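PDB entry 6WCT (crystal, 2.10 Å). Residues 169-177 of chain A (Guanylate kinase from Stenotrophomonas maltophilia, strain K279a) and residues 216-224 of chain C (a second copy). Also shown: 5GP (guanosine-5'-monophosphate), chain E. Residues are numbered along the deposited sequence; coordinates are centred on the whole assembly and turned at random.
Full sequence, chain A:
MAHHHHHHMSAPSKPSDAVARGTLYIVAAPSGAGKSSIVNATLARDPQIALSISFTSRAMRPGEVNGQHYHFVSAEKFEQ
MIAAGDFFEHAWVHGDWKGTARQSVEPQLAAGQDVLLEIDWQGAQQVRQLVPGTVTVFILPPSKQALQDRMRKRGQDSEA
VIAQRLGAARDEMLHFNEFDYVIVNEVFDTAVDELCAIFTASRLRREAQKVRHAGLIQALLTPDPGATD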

# COMPACT_ATOMS: atom_id res chain seq x y z
N ALA A 169 13.35 13.73 -19.04
CA ALA A 169 12.18 13.27 -18.29
C ALA A 169 11.74 11.89 -18.78
O ALA A 169 11.46 10.99 -17.98
CB ALA A 169 11.05 14.28 -18.41
N ARG A 170 11.68 11.71 -20.11
CA ARG A 170 11.31 10.41 -20.66
C ARG A 170 12.32 9.34 -20.27
O ARG A 170 11.94 8.20 -19.96
CB ARG A 170 11.23 10.51 -22.18
CG ARG A 170 10.72 9.25 -22.87
CD ARG A 170 10.85 9.38 -24.38
NE ARG A 170 12.23 9.08 -24.77
CZ ARG A 170 12.68 7.88 -25.11
NH1 ARG A 170 11.86 6.83 -25.16
NH2 ARG A 170 13.96 7.74 -25.42
N ASP A 171 13.61 9.68 -20.27
CA ASP A 171 14.63 8.74 -19.82
C ASP A 171 14.37 8.27 -18.40
O ASP A 171 14.58 7.10 -18.08
CB ASP A 171 16.02 9.35 -19.94
CG ASP A 171 16.45 9.56 -21.39
OD1 ASP A 171 16.01 8.80 -22.27
OD2 ASP A 171 17.24 10.50 -21.64
N GLU A 172 13.93 9.18 -17.51
CA GLU A 172 13.65 8.77 -16.14
C GLU A 172 12.42 7.87 -16.10
O GLU A 172 12.41 6.86 -15.40
CB GLU A 172 13.49 9.98 -15.21
CG GLU A 172 14.79 10.72 -14.83
CD GLU A 172 14.56 11.93 -13.91
OE1 GLU A 172 13.60 11.89 -13.12
OE2 GLU A 172 15.32 12.93 -13.99
N MET A 173 11.37 8.23 -16.85
CA MET A 173 10.12 7.49 -16.84
C MET A 173 10.25 6.09 -17.44
O MET A 173 9.42 5.23 -17.12
CB MET A 173 9.03 8.28 -17.58
CG MET A 173 8.63 9.56 -16.87
SD MET A 173 7.20 10.38 -17.64
CE MET A 173 7.92 10.99 -19.17
N LEU A 174 11.26 5.85 -18.28
CA LEU A 174 11.47 4.51 -18.83
C LEU A 174 11.69 3.46 -17.75
O LEU A 174 11.49 2.27 -18.00
CB LEU A 174 12.67 4.49 -19.77
CG LEU A 174 12.57 5.03 -21.20
CD1 LEU A 174 13.98 5.08 -21.80
CD2 LEU A 174 11.65 4.13 -22.05
N HIS A 175 12.10 3.89 -16.54
CA HIS A 175 12.41 3.00 -15.43
C HIS A 175 11.30 2.93 -14.40
O HIS A 175 11.56 2.51 -13.27
CB HIS A 175 13.71 3.42 -14.76
CG HIS A 175 14.93 3.21 -15.60
ND1 HIS A 175 15.67 2.05 -15.55
CD2 HIS A 175 15.50 3.98 -16.55
CE1 HIS A 175 16.68 2.14 -16.40
NE2 HIS A 175 16.59 3.30 -17.03
N PHE A 176 10.09 3.40 -14.73
CA PHE A 176 9.00 3.41 -13.77
C PHE A 176 8.69 2.01 -13.26
O PHE A 176 8.20 1.86 -12.14
CB PHE A 176 7.73 4.01 -14.40
CG PHE A 176 6.94 3.01 -15.20
CD1 PHE A 176 7.33 2.70 -16.50
CD2 PHE A 176 5.87 2.32 -14.64
CE1 PHE A 176 6.65 1.75 -17.24
CE2 PHE A 176 5.20 1.36 -15.38
CZ PHE A 176 5.58 1.07 -16.68
N ASN A 177 8.91 1.00 -14.08
CA ASN A 177 8.54 -0.36 -13.69
C ASN A 177 9.32 -0.87 -12.49
O ASN A 177 8.94 -1.90 -11.93
CB ASN A 177 8.71 -1.32 -14.86
CG ASN A 177 7.93 -2.57 -14.69
OD1 ASN A 177 6.71 -2.54 -14.59
ND2 ASN A 177 8.62 -3.71 -14.62
N LEU C 216 -1.61 6.02 -21.36
CA LEU C 216 -0.78 7.12 -20.88
C LEU C 216 0.70 6.75 -20.85
O LEU C 216 1.55 7.53 -21.27
CB LEU C 216 -1.25 7.55 -19.48
CG LEU C 216 -0.34 8.57 -18.78
CD1 LEU C 216 -0.31 9.90 -19.54
CD2 LEU C 216 -0.72 8.78 -17.31
N ILE C 217 1.02 5.54 -20.37
CA ILE C 217 2.41 5.12 -20.26
C ILE C 217 3.07 5.03 -21.64
O ILE C 217 4.21 5.46 -21.82
CB ILE C 217 2.50 3.78 -19.52
CG1 ILE C 217 2.10 4.00 -18.06
CG2 ILE C 217 3.89 3.19 -19.67
CD1 ILE C 217 1.83 2.73 -17.31
N GLN C 218 2.37 4.46 -22.63
CA GLN C 218 2.97 4.36 -23.95
C GLN C 218 3.30 5.74 -24.51
O GLN C 218 4.38 5.94 -25.08
CB GLN C 218 2.07 3.60 -24.92
CG GLN C 218 2.70 3.53 -26.31
CD GLN C 218 2.03 2.52 -27.20
OE1 GLN C 218 0.93 2.05 -26.91
NE2 GLN C 218 2.69 2.15 -28.28
N ALA C 219 2.38 6.69 -24.36
CA ALA C 219 2.63 8.04 -24.86
C ALA C 219 3.82 8.67 -24.15
O ALA C 219 4.70 9.26 -24.80
CB ALA C 219 1.38 8.89 -24.68
N LEU C 220 3.89 8.53 -22.83
CA LEU C 220 4.95 9.19 -22.09
C LEU C 220 6.32 8.61 -22.43
O LEU C 220 7.32 9.34 -22.39
CB LEU C 220 4.70 9.07 -20.59
CG LEU C 220 3.49 9.80 -20.01
CD1 LEU C 220 3.39 9.54 -18.52
CD2 LEU C 220 3.54 11.31 -20.31
N LEU C 221 6.39 7.32 -22.77
CA LEU C 221 7.68 6.68 -23.02
C LEU C 221 8.11 6.72 -24.48
O LEU C 221 9.22 6.28 -24.80
CB LEU C 221 7.66 5.23 -22.52
CG LEU C 221 8.08 5.00 -21.07
CD1 LEU C 221 7.49 6.02 -20.10
CD2 LEU C 221 7.75 3.59 -20.61
N THR C 222 7.25 7.22 -25.39
CA THR C 222 7.56 7.38 -26.81
C THR C 222 8.27 8.72 -27.05
O THR C 222 7.86 9.74 -26.50
CB THR C 222 6.29 7.31 -27.65
OG1 THR C 222 5.54 6.14 -27.27
CG2 THR C 222 6.60 7.24 -29.14
N PRO C 223 9.29 8.75 -27.90
CA PRO C 223 10.02 10.00 -28.16
C PRO C 223 9.26 10.91 -29.11
O PRO C 223 8.15 10.61 -29.54
CB PRO C 223 11.34 9.54 -28.79
CG PRO C 223 11.38 8.04 -28.62
CD PRO C 223 9.96 7.59 -28.51
N ASP C 224 9.87 12.06 -29.42
CA ASP C 224 9.31 13.02 -30.38
C ASP C 224 9.69 12.65 -31.81
O ASP C 224 8.85 12.20 -32.58
CB ASP C 224 9.79 14.44 -30.06
P 5GP E . 16.44 18.14 -11.11
O1P 5GP E . 16.21 18.86 -9.80
O2P 5GP E . 15.54 18.59 -12.26
O3P 5GP E . 17.88 18.13 -11.57
O5' 5GP E . 16.15 16.61 -10.86
C5' 5GP E . 16.65 15.63 -11.75
C4' 5GP E . 16.44 14.27 -11.17
O4' 5GP E . 17.45 14.03 -10.15
C3' 5GP E . 15.08 14.06 -10.49
O3' 5GP E . 14.55 12.79 -10.83
C2' 5GP E . 15.44 14.04 -9.01
O2' 5GP E . 14.56 13.29 -8.20
C1' 5GP E . 16.82 13.42 -9.06
N9 5GP E . 17.61 13.63 -7.86
C8 5GP E . 17.44 14.65 -6.95
N7 5GP E . 18.15 14.49 -5.86
C5 5GP E . 18.83 13.30 -6.07
C6 5GP E . 19.71 12.59 -5.24
O6 5GP E . 20.05 12.90 -4.10
N1 5GP E . 20.14 11.41 -5.82
C2 5GP E . 19.78 10.96 -7.06
N2 5GP E . 20.27 9.78 -7.46
N3 5GP E . 18.95 11.63 -7.86
C4 5GP E . 18.52 12.78 -7.31

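The C-terminal end of a helix leaves carbonyl oxygens without partners in the helix, and a long basic side chain from a neighbouring subunit can serve them. The two copies of this guanylate kinase give a worked example. Helix 169-173 of chain A and helix 216-221 of chain C cross at 133° between their N-to-C directions, their axes approaching to 9.8 Å, and together the stretches bury 430 Å².

R170(A) does the polar work. Its CA-to-CB bond points sideways, so reach must come from the chain itself: chi1 and chi2 are both t, carrying the side chain outward, and chi3 turns to p, leaving NH1 of R170(A) 2.7 Å from O of L221(C) in a hydrogen bond with an N-H...acceptor angle of 151°. This carbonyl lies at the guanidinium edge, where the N-H groups point, while CG of P223(C) covers one face, 3.7 Å from NH1 of R170(A). The aliphatic part is also used, with CG of R170(A) 3.4 Å from O of L220(C).

Beside this bond lies an apolar cluster centred on L221(C), which gives up 100 Å². Its side chain, with chi1 at -90° and chi2 p, spreads its branches: CD1 of L221(C) lies 3.7 Å from CB of M173(A), and CD2 of L221(C) lies 4.0 Å from CE1 of F176(A). L174(A) joins through CD2, 3.8 Å from CG of L221(C). M173(A), in an m, t, m conformation, extends SD to 4.0 Å from CD1 of L220(C). A type I turn runs from M173(A) to F176(A); within it the CA-to-CB bond of H175(A) points away from chain C, while that of F176(A) points toward it. With chi1 p, CE1 of F176(A) also meets CG2 of I217(C) at 3.9 Å.

Where chain C leaves its helix, T222(C), with chi1 m, turns OG1 back to O of Q218(C), a very short 2.5 Å hydrogen bond, just before P223(C) meets the arginine.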